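Long-range contacts in flavodoxin (Bacillus cereus, PDB 6FSG), which probably serves as a low-potential electron donor to several redox enzymes, using a bound FMN as its redox cofactor: residues 41-46 against 76-81; 70-75 against 106-111; 89-94 against 120-125. All blocks are in the same frame, centred on the assembly; numbering follows the deposited sequence.

Contact 1 (41-46 against 76-81). With GLC (alpha-D-glucopyranose), chain D.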
loop_
_atom_site.group_PDB
_atom_site.type_symbol
_atom_site.label_atom_id
_atom_site.label_comp_id
_atom_site.label_asym_id
_atom_site.label_seq_id
_atom_site.Cartn_x
_atom_site.Cartn_y
_atom_site.Cartn_z
ATOM N N PRO A 41 -3.351 -13.462 -1.359
ATOM C CA PRO A 41 -2.035 -13.692 -0.754
ATOM C C PRO A 41 -2.135 -13.875 0.757
ATOM O O PRO A 41 -2.957 -13.250 1.428
ATOM C CB PRO A 41 -1.266 -12.413 -1.104
ATOM C CG PRO A 41 -2.352 -11.356 -1.197
ATOM C CD PRO A 41 -3.510 -12.078 -1.847
ATOM N N GLU A 42 -1.287 -14.740 1.294
ATOM C CA GLU A 42 -1.199 -14.892 2.740
ATOM C C GLU A 42 -0.242 -13.858 3.326
ATOM O O GLU A 42 0.805 -13.555 2.740
ATOM C CB GLU A 42 -0.767 -16.309 3.113
ATOM C CG GLU A 42 0.534 -16.764 2.509
ATOM C CD GLU A 42 0.853 -18.204 2.868
ATOM O OE1 GLU A 42 -0.027 -18.890 3.429
ATOM O OE2 GLU A 42 1.983 -18.652 2.589
ATOM N N ALA A 43 -0.617 -13.312 4.490
ATOM C CA ALA A 43 0.168 -12.244 5.099
ATOM C C ALA A 43 1.601 -12.669 5.399
ATOM O O ALA A 43 2.496 -11.817 5.429
ATOM C CB ALA A 43 -0.517 -11.720 6.363
ATOM N N SER A 44 1.844 -13.967 5.628
ATOM C CA SER A 44 3.195 -14.416 5.951
ATOM C C SER A 44 4.203 -14.054 4.867
ATOM O O SER A 44 5.402 -13.970 5.155
ATOM C CB SER A 44 3.235 -15.928 6.194
ATOM O OG SER A 44 2.781 -16.659 5.070
ATOM N N ILE A 45 3.757 -13.833 3.626
ATOM C CA ILE A 45 4.725 -13.521 2.577
ATOM C C ILE A 45 5.432 -12.197 2.847
ATOM O O ILE A 45 6.567 -11.994 2.400
ATOM C CB ILE A 45 4.151 -13.595 1.144
ATOM C CG1 ILE A 45 3.230 -12.419 0.828
ATOM C CG2 ILE A 45 3.467 -14.931 0.932
ATOM C CD1 ILE A 45 2.699 -12.458 -0.596
ATOM N N LEU A 46 4.794 -11.285 3.590
ATOM C CA LEU A 46 5.424 -9.999 3.869
ATOM C C LEU A 46 6.745 -10.151 4.608
ATOM O O LEU A 46 7.596 -9.257 4.532
ATOM C CB LEU A 46 4.511 -9.101 4.694
ATOM C CG LEU A 46 3.182 -8.712 4.057
ATOM C CD1 LEU A 46 2.477 -7.713 4.933
ATOM C CD2 LEU A 46 3.333 -8.154 2.644
ATOM N N ASP A 76 -1.442 -10.017 12.518
ATOM C CA ASP A 76 -1.096 -10.054 13.938
ATOM C C ASP A 76 -0.086 -11.145 14.288
ATOM O O ASP A 76 0.413 -11.148 15.419
ATOM C CB ASP A 76 -2.352 -10.174 14.805
ATOM C CG ASP A 76 -3.156 -8.889 14.823
ATOM O OD1 ASP A 76 -2.537 -7.801 14.769
ATOM O OD2 ASP A 76 -4.397 -8.968 14.870
ATOM N N SER A 77 0.246 -12.036 13.349
ATOM C CA SER A 77 1.149 -13.150 13.611
ATOM C C SER A 77 2.484 -13.039 12.877
ATOM O O SER A 77 3.294 -13.970 12.951
ATOM C CB SER A 77 0.472 -14.475 13.248
ATOM O OG SER A 77 -0.718 -14.652 13.998
ATOM N N ILE A 78 2.732 -11.938 12.168
ATOM C CA ILE A 78 3.955 -11.775 11.381
ATOM C C ILE A 78 4.901 -10.769 12.030
ATOM O O ILE A 78 4.478 -9.853 12.744
ATOM C CB ILE A 78 3.644 -11.399 9.903
ATOM C CG1 ILE A 78 3.084 -9.980 9.805
ATOM C CG2 ILE A 78 2.695 -12.431 9.289
ATOM C CD1 ILE A 78 2.705 -9.548 8.428
ATOM N N ASP A 79 6.194 -10.924 11.725
ATOM C CA ASP A 79 7.275 -10.095 12.263
ATOM C C ASP A 79 7.869 -9.289 11.113
ATOM O O ASP A 79 8.484 -9.854 10.201
ATOM C CB ASP A 79 8.317 -10.998 12.926
ATOM C CG ASP A 79 9.473 -10.234 13.544
ATOM O OD1 ASP A 79 9.599 -9.008 13.335
ATOM O OD2 ASP A 79 10.268 -10.894 14.245
ATOM N N LEU A 80 7.662 -7.969 11.142
ATOM C CA LEU A 80 8.149 -7.083 10.093
ATOM C C LEU A 80 9.273 -6.169 10.565
ATOM O O LEU A 80 9.561 -5.167 9.904
ATOM C CB LEU A 80 7.005 -6.246 9.511
ATOM C CG LEU A 80 5.807 -7.039 8.990
ATOM C CD1 LEU A 80 4.751 -6.107 8.436
ATOM C CD2 LEU A 80 6.251 -8.041 7.927
ATOM N N THR A 81 9.919 -6.484 11.697
ATOM C CA THR A 81 10.981 -5.617 12.196
ATOM C C THR A 81 12.095 -5.520 11.160
ATOM O O THR A 81 12.525 -6.526 10.588
ATOM C CB THR A 81 11.560 -6.100 13.534
ATOM O OG1 THR A 81 12.047 -7.446 13.426
ATOM C CG2 THR A 81 10.518 -5.974 14.648
HETATM C C1 GLC D . 4.908 -10.006 18.534
HETATM C C2 GLC D . 3.932 -8.941 19.013
HETATM C C3 GLC D . 2.929 -9.568 19.964
HETATM C C4 GLC D . 2.248 -10.754 19.297
HETATM C C5 GLC D . 3.249 -11.717 18.665
HETATM C C6 GLC D . 2.513 -12.731 17.797
HETATM O O1 GLC D . 5.586 -10.593 19.648
HETATM O O2 GLC D . 4.633 -7.878 19.667
HETATM O O3 GLC D . 1.942 -8.595 20.317
HETATM O O4 GLC D . 1.479 -11.453 20.282
HETATM O O5 GLC D . 4.175 -11.014 17.838
HETATM O O6 GLC D . 3.422 -13.334 16.868
#

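Contact 2 (70-75 against 106-111)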
loop_
_atom_site.group_PDB
_atom_site.type_symbol
_atom_site.label_atom_id
_atom_site.label_comp_id
_atom_site.label_asym_id
_atom_site.label_seq_id
_atom_site.Cartn_x
_atom_site.Cartn_y
_atom_site.Cartn_z
ATOM N N ASP A 70 -9.247 -10.858 6.047
ATOM C CA ASP A 70 -8.515 -12.036 6.504
ATOM C C ASP A 70 -7.019 -11.755 6.574
ATOM O O ASP A 70 -6.352 -12.139 7.539
ATOM C CB ASP A 70 -8.781 -13.243 5.606
ATOM C CG ASP A 70 -10.191 -13.789 5.750
ATOM O OD1 ASP A 70 -10.882 -13.463 6.744
ATOM O OD2 ASP A 70 -10.596 -14.575 4.868
ATOM N N PHE A 71 -6.476 -11.082 5.555
ATOM C CA PHE A 71 -5.060 -10.714 5.546
ATOM C C PHE A 71 -4.717 -9.842 6.747
ATOM O O PHE A 71 -3.697 -10.054 7.416
ATOM C CB PHE A 71 -4.798 -9.972 4.235
ATOM C CG PHE A 71 -3.354 -9.622 3.962
ATOM C CD1 PHE A 71 -2.774 -8.482 4.522
ATOM C CD2 PHE A 71 -2.599 -10.389 3.086
ATOM C CE1 PHE A 71 -1.466 -8.129 4.232
ATOM C CE2 PHE A 71 -1.298 -10.035 2.786
ATOM C CZ PHE A 71 -0.724 -8.909 3.371
ATOM N N TYR A 72 -5.574 -8.864 7.042
ATOM C CA TYR A 72 -5.366 -7.963 8.170
ATOM C C TYR A 72 -5.314 -8.726 9.486
ATOM O O TYR A 72 -4.457 -8.453 10.333
ATOM C CB TYR A 72 -6.482 -6.918 8.156
ATOM C CG TYR A 72 -6.457 -5.897 9.269
ATOM C CD1 TYR A 72 -5.530 -4.861 9.277
ATOM C CD2 TYR A 72 -7.389 -5.950 10.295
ATOM C CE1 TYR A 72 -5.527 -3.917 10.283
ATOM C CE2 TYR A 72 -7.388 -5.015 11.299
ATOM C CZ TYR A 72 -6.460 -4.000 11.297
ATOM O OH TYR A 72 -6.499 -3.077 12.323
ATOM N N ASP A 73 -6.247 -9.660 9.694
ATOM C CA ASP A 73 -6.180 -10.514 10.875
ATOM C C ASP A 73 -4.840 -11.237 10.939
ATOM O O ASP A 73 -4.156 -11.222 11.969
ATOM C CB ASP A 73 -7.332 -11.521 10.852
ATOM C CG ASP A 73 -8.692 -10.871 11.067
ATOM O OD1 ASP A 73 -8.749 -9.695 11.491
ATOM O OD2 ASP A 73 -9.710 -11.555 10.823
ATOM N N ALA A 74 -4.434 -11.857 9.827
ATOM C CA ALA A 74 -3.219 -12.663 9.801
ATOM C C ALA A 74 -1.966 -11.833 10.048
ATOM O O ALA A 74 -0.936 -12.394 10.446
ATOM C CB ALA A 74 -3.140 -13.426 8.473
ATOM N N MET A 75 -2.043 -10.511 9.879
ATOM C CA MET A 75 -0.883 -9.671 10.143
ATOM C C MET A 75 -0.518 -9.653 11.623
ATOM O O MET A 75 0.621 -9.318 11.958
ATOM C CB MET A 75 -1.108 -8.241 9.633
ATOM C CG MET A 75 -1.126 -8.079 8.109
ATOM S SD MET A 75 -1.455 -6.387 7.587
ATOM C CE MET A 75 0.136 -5.608 7.860
ATOM N N ILE A 106 -1.421 1.516 7.899
ATOM C CA ILE A 106 -0.200 2.073 8.484
ATOM C C ILE A 106 -0.058 1.635 9.936
ATOM O O ILE A 106 1.011 1.194 10.373
ATOM C CB ILE A 106 -0.156 3.608 8.325
ATOM C CG1 ILE A 106 0.180 3.982 6.868
ATOM C CG2 ILE A 106 0.852 4.222 9.319
ATOM C CD1 ILE A 106 0.097 5.466 6.589
ATOM N N GLU A 107 -1.131 1.779 10.717
ATOM C CA GLU A 107 -1.080 1.396 12.125
ATOM C C GLU A 107 -0.652 -0.058 12.296
ATOM O O GLU A 107 0.153 -0.378 13.180
ATOM C CB GLU A 107 -2.451 1.638 12.763
ATOM C CG GLU A 107 -2.611 1.206 14.205
ATOM C CD GLU A 107 -4.049 1.354 14.656
ATOM O OE1 GLU A 107 -4.891 0.494 14.316
ATOM O OE2 GLU A 107 -4.348 2.367 15.305
ATOM N N LYS A 108 -1.213 -0.967 11.496
ATOM C CA LYS A 108 -0.887 -2.384 11.654
ATOM C C LYS A 108 0.572 -2.660 11.297
ATOM O O LYS A 108 1.259 -3.413 11.996
ATOM C CB LYS A 108 -1.851 -3.238 10.829
ATOM C CG LYS A 108 -1.734 -4.753 11.066
ATOM C CD LYS A 108 -1.936 -5.169 12.534
ATOM C CE LYS A 108 -3.338 -4.823 13.035
ATOM N NZ LYS A 108 -3.547 -5.296 14.428
ATOM N N LEU A 109 1.073 -2.038 10.231
ATOM C CA LEU A 109 2.488 -2.168 9.896
ATOM C C LEU A 109 3.371 -1.701 11.046
ATOM O O LEU A 109 4.369 -2.352 11.369
ATOM C CB LEU A 109 2.809 -1.384 8.624
ATOM C CG LEU A 109 2.222 -1.943 7.319
ATOM C CD1 LEU A 109 2.173 -0.876 6.242
ATOM C CD2 LEU A 109 3.021 -3.147 6.847
ATOM N N GLN A 110 3.006 -0.583 11.689
ATOM C CA GLN A 110 3.768 -0.094 12.834
ATOM C C GLN A 110 3.780 -1.117 13.956
ATOM O O GLN A 110 4.821 -1.357 14.580
ATOM C CB GLN A 110 3.156 1.201 13.361
ATOM C CG GLN A 110 3.158 2.365 12.403
ATOM C CD GLN A 110 2.297 3.509 12.912
ATOM O OE1 GLN A 110 1.463 3.327 13.807
ATOM N NE2 GLN A 110 2.485 4.697 12.338
ATOM N N GLU A 111 2.615 -1.711 14.240
ATOM C CA GLU A 111 2.509 -2.664 15.334
ATOM C C GLU A 111 3.407 -3.868 15.115
ATOM O O GLU A 111 3.887 -4.459 16.082
ATOM C CB GLU A 111 1.063 -3.146 15.480
ATOM C CG GLU A 111 0.118 -2.125 16.069
ATOM C CD GLU A 111 -1.322 -2.602 16.141
ATOM O OE1 GLU A 111 -1.601 -3.772 15.798
ATOM O OE2 GLU A 111 -2.180 -1.789 16.556
HETATM O O HOH W 1 -4.611 -1.279 12.366
HETATM O O HOH W 2 -5.390 -7.441 12.863
HETATM O O HOH W 3 -6.165 -4.250 15.028
#

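Contact 3 (89-94 against 120-125). With FMN (flavin mononucleotide), chain B.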
loop_
_atom_site.group_PDB
_atom_site.type_symbol
_atom_site.label_atom_id
_atom_site.label_comp_id
_atom_site.label_asym_id
_atom_site.label_seq_id
_atom_site.Cartn_x
_atom_site.Cartn_y
_atom_site.Cartn_z
ATOM N N GLY A 89 -3.739 4.932 -1.250
ATOM C CA GLY A 89 -5.087 4.524 -1.629
ATOM C C GLY A 89 -5.871 5.645 -2.280
ATOM O O GLY A 89 -5.560 6.828 -2.117
ATOM N N SER A 90 -6.905 5.249 -3.027
ATOM C CA SER A 90 -7.905 6.191 -3.525
ATOM C C SER A 90 -9.035 6.314 -2.503
ATOM O O SER A 90 -9.312 5.379 -1.748
ATOM C CB SER A 90 -8.458 5.763 -4.886
ATOM O OG SER A 90 -9.423 6.697 -5.354
ATOM N N CYS A 91 -9.662 7.503 -2.487
ATOM C CA CYS A 91 -10.476 8.020 -1.386
ATOM C C CYS A 91 -11.653 8.803 -1.971
ATOM O O CYS A 91 -11.705 9.084 -3.170
ATOM C CB CYS A 91 -9.637 8.939 -0.474
ATOM S SG CYS A 91 -8.086 8.190 0.125
ATOM N N ASP A 92 -12.602 9.190 -1.119
ATOM C CA ASP A 92 -13.756 9.967 -1.583
ATOM C C ASP A 92 -14.239 10.891 -0.476
ATOM O O ASP A 92 -14.704 10.424 0.569
ATOM C CB ASP A 92 -14.856 8.995 -2.037
ATOM C CG ASP A 92 -16.055 9.663 -2.707
ATOM O OD1 ASP A 92 -16.243 10.894 -2.630
ATOM O OD2 ASP A 92 -16.851 8.895 -3.290
ATOM N N SER A 93 -14.128 12.199 -0.685
ATOM C CA SER A 93 -14.509 13.166 0.340
ATOM C C SER A 93 -16.022 13.374 0.456
ATOM O O SER A 93 -16.456 14.294 1.163
ATOM C CB SER A 93 -13.802 14.497 0.095
ATOM O OG SER A 93 -14.146 14.991 -1.182
ATOM N N ALA A 94 -16.827 12.538 -0.204
ATOM C CA ALA A 94 -18.232 12.414 0.147
ATOM C C ALA A 94 -18.446 11.608 1.421
ATOM O O ALA A 94 -19.579 11.534 1.898
ATOM C CB ALA A 94 -19.027 11.769 -0.988
ATOM N N GLY A 120 1.050 8.464 4.565
ATOM C CA GLY A 120 0.098 7.825 3.675
ATOM C C GLY A 120 -0.261 8.737 2.513
ATOM O O GLY A 120 -0.462 9.940 2.686
ATOM N N LEU A 121 -0.356 8.151 1.315
ATOM C CA LEU A 121 -0.710 8.882 0.102
ATOM C C LEU A 121 -2.187 8.644 -0.200
ATOM O O LEU A 121 -2.599 7.502 -0.446
ATOM C CB LEU A 121 0.155 8.444 -1.084
ATOM C CG LEU A 121 -0.242 9.024 -2.455
ATOM C CD1 LEU A 121 -0.230 10.563 -2.499
ATOM C CD2 LEU A 121 0.613 8.483 -3.598
ATOM N N LYS A 122 -2.973 9.720 -0.184
ATOM C CA LYS A 122 -4.404 9.664 -0.448
ATOM C C LYS A 122 -4.726 10.493 -1.681
ATOM O O LYS A 122 -4.379 11.677 -1.745
ATOM C CB LYS A 122 -5.188 10.215 0.743
ATOM C CG LYS A 122 -5.067 9.361 1.991
ATOM C CD LYS A 122 -5.823 9.959 3.149
ATOM C CE LYS A 122 -5.706 9.098 4.397
ATOM N NZ LYS A 122 -6.627 9.560 5.502
ATOM N N VAL A 123 -5.428 9.885 -2.634
ATOM C CA VAL A 123 -5.852 10.549 -3.863
ATOM C C VAL A 123 -7.369 10.462 -3.948
ATOM O O VAL A 123 -7.955 9.421 -3.644
ATOM C CB VAL A 123 -5.190 9.887 -5.092
ATOM C CG1 VAL A 123 -5.883 10.304 -6.387
ATOM C CG2 VAL A 123 -3.700 10.228 -5.152
ATOM N N GLU A 124 -8.001 11.560 -4.362
ATOM C CA GLU A 124 -9.451 11.617 -4.529
ATOM C C GLU A 124 -9.867 10.917 -5.819
ATOM O O GLU A 124 -9.512 11.360 -6.914
ATOM C CB GLU A 124 -9.886 13.083 -4.585
ATOM C CG GLU A 124 -11.378 13.324 -4.750
ATOM C CD GLU A 124 -12.120 13.302 -3.434
ATOM O OE1 GLU A 124 -11.485 13.583 -2.393
ATOM O OE2 GLU A 124 -13.340 13.013 -3.437
ATOM N N LEU A 125 -10.640 9.841 -5.690
ATOM C CA LEU A 125 -11.233 9.122 -6.833
ATOM C C LEU A 125 -10.164 8.859 -7.897
ATOM O O LEU A 125 -9.113 8.280 -7.582
ATOM C CB LEU A 125 -12.474 9.864 -7.311
ATOM C CG LEU A 125 -13.614 9.935 -6.302
ATOM C CD1 LEU A 125 -14.783 10.758 -6.877
ATOM C CD2 LEU A 125 -14.064 8.533 -5.905
HETATM N N1 FMN B . -14.123 6.402 0.712
HETATM C C2 FMN B . -13.595 6.988 1.822
HETATM O O2 FMN B . -12.618 7.711 1.640
HETATM N N3 FMN B . -14.124 6.713 3.076
HETATM C C4 FMN B . -15.157 5.809 3.255
HETATM O O4 FMN B . -15.573 5.600 4.417
HETATM C C4A FMN B . -15.684 5.198 2.091
HETATM N N5 FMN B . -16.721 4.279 2.129
HETATM C C5A FMN B . -17.204 3.696 0.963
HETATM C C6 FMN B . -18.286 2.806 0.996
HETATM C C7 FMN B . -18.813 2.258 -0.177
HETATM C C7M FMN B . -19.972 1.286 -0.113
HETATM C C8 FMN B . -18.260 2.662 -1.400
HETATM C C8M FMN B . -18.779 2.142 -2.709
HETATM C C9 FMN B . -17.215 3.580 -1.438
HETATM C C9A FMN B . -16.685 4.097 -0.269
HETATM N N10 FMN B . -15.620 4.971 -0.337
HETATM C C10 FMN B . -15.154 5.524 0.835
HETATM C "C1'" FMN B . -15.059 5.450 -1.659
HETATM C "C2'" FMN B . -14.040 4.563 -2.363
HETATM O "O2'" FMN B . -12.961 4.278 -1.510
HETATM C "C3'" FMN B . -13.563 5.341 -3.598
HETATM O "O3'" FMN B . -14.574 5.277 -4.571
HETATM C "C4'" FMN B . -12.268 4.830 -4.245
HETATM O "O4'" FMN B . -11.919 5.619 -5.382
HETATM C "C5'" FMN B . -12.377 3.382 -4.695
HETATM O "O5'" FMN B . -11.074 2.991 -5.087
HETATM P P FMN B . -10.994 1.855 -6.180
HETATM O O1P FMN B . -9.568 1.379 -6.204
HETATM O O2P FMN B . -11.343 2.464 -7.500
HETATM O O3P FMN B . -11.969 0.775 -5.791
#

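Contact 1 (41-46 against 76-81)
I78 reaches from the 76-81 loop into the turn formed by A43, S44 and L46, and its two branches part at CB. CG2 takes the short branch, lying 3.9 Å from S44 CA, so that this methyl faces backbone more than side chain. The longer branch runs through CG1, which sits in the crowded position between the backbone N and the carbonyl carbon (chi1 70°). Its terminal CD1 is 3.8 Å from A43 O and 4.0 Å from L46 CD1, while A43 CB stands a little farther off. Segment 41-46 follows strand 31-36 in the flavodoxin fold and enters at A43 a 3-10 turn running past L46, whose N bonds to A43 O at 3.0 Å; 76-81 lies in the loop between helix 69-74 and strand 84-91. No hydrogen bond crosses between the two, and the contact is apolar. L80 extends it, its CD2 3.8 Å from L46 CB, and L46 in turn packs on V4 and I6 of strand 2-7. Beyond the apolar patch D79 OD1 closes an Asx turn by accepting from T81 N (3.0 Å, 168°). The glucose approaches the start of 76-81, its C6 3.5 Å from D76 O.

Contact 2 (70-75 against 106-111)
K108 lays its aliphatic chain between M75 and the ring of Y72, and these three residues account for most of the surface the two segments bury. Near its root, K108 CG has M75 CE at 3.8 Å; M75 CB and SD are also close to this one carbon, and the two side chains slide past each other in opposite directions. K108 then bends twice, at chi2 (57°), which places CD, and at chi3 (63°), which places CE. CE ends up 3.6 Å from Y72 CE1, approaching the ring obliquely, with the two side chains crossing at about a right angle. M75 CE also touches L109 CD2 at 3.9 Å. Helices 69-74 and 100-111 are thus neighbours on one face of the parallel sheet of the flavodoxin fold, and L109 carries the apolar contact down onto A85 and V87 of strand 84-91 and V116 of strand 115-124. The polar tip of K108 leaves this layer: NZ makes a salt bridge to E111 OE1 at 2.8 Å, on the syn side of the carboxylate, and a second one to D76. Water joins the helices where no direct hydrogen bond does. One water accepts from K108 NZ at 2.9 Å and donates to Y72 OH at 3.0 Å; another makes only a weak bond to NZ, donates to Y72 O and lies above one face of the tyrosine ring, toward the rim. A third, in the plane of that ring at its edge, accepts from Y72 OH at 2.6 Å and donates to E107 OE1 at 2.7 Å.

Contact 3 (89-94 against 120-125)
G89, S90 and C91 pair in parallel with K122, V123 and E124, joining the strands of a beta-alpha-beta crossover whose helix is 100-111. G89 is gripped through both backbone groups: its N donates to L121 O at 2.9 Å, and its O accepts from V123 N (162°). C91 N to V123 O is weak, the N-H bent to 125°, whereas C91 O receives L125 N at 2.8 Å. S90 OG, anti to its backbone N, serves two partners: it donates to L125 O at 2.8 Å and accepts from FMN O4' at 2.7 Å. D92 N supplies flavin O2 with a bond of 3.1 Å, while D92 OD1 takes A94 N in an Asx turn. E124, bent at chi2, turns its carboxylate to S93, which grips OE2 twice: S93 N meets it on the syn side at 3.0 Å and 170°, and S93 OG from above the carboxylate plane at 3.1 Å. C91 SG, in the conformer given, lies against K122 CB, on the face where K122 goes on to a salt bridge with D103. D92 OD1 and E124 OE2 lie 3.7 Å apart, their carboxylate planes nearly perpendicular. At the ribityl O4' the cofactor is thus the donor and S90 OG the acceptor; at flavin O2 the D92 N-H donates and would tend to stabilise negative charge there, while the D92 carboxylate nearby may oppose it.

Contacts 1 and 2 adjoin, their centres 8 Å apart, and a salt bridge ties them: D76 OD1 of 76-81 to K108 NZ of 106-111, 2.7 Å. The ring of F71 also packs against 41-46, its CE2 3.5 Å from A43 CA. Contact 3 lies across the chain's centre from contact 1, with 26 Å between centres and about 15 Å between nearest atoms. Contact 2 bridges part of that span, its centre 20 Å from contact 3, touching it where I106 CD1 meets G120 N at 3.7 Å. FMN is bound at contact 3, while the glucose sits by contact 1, about 9 Å from the K108 side chain between nearest atoms.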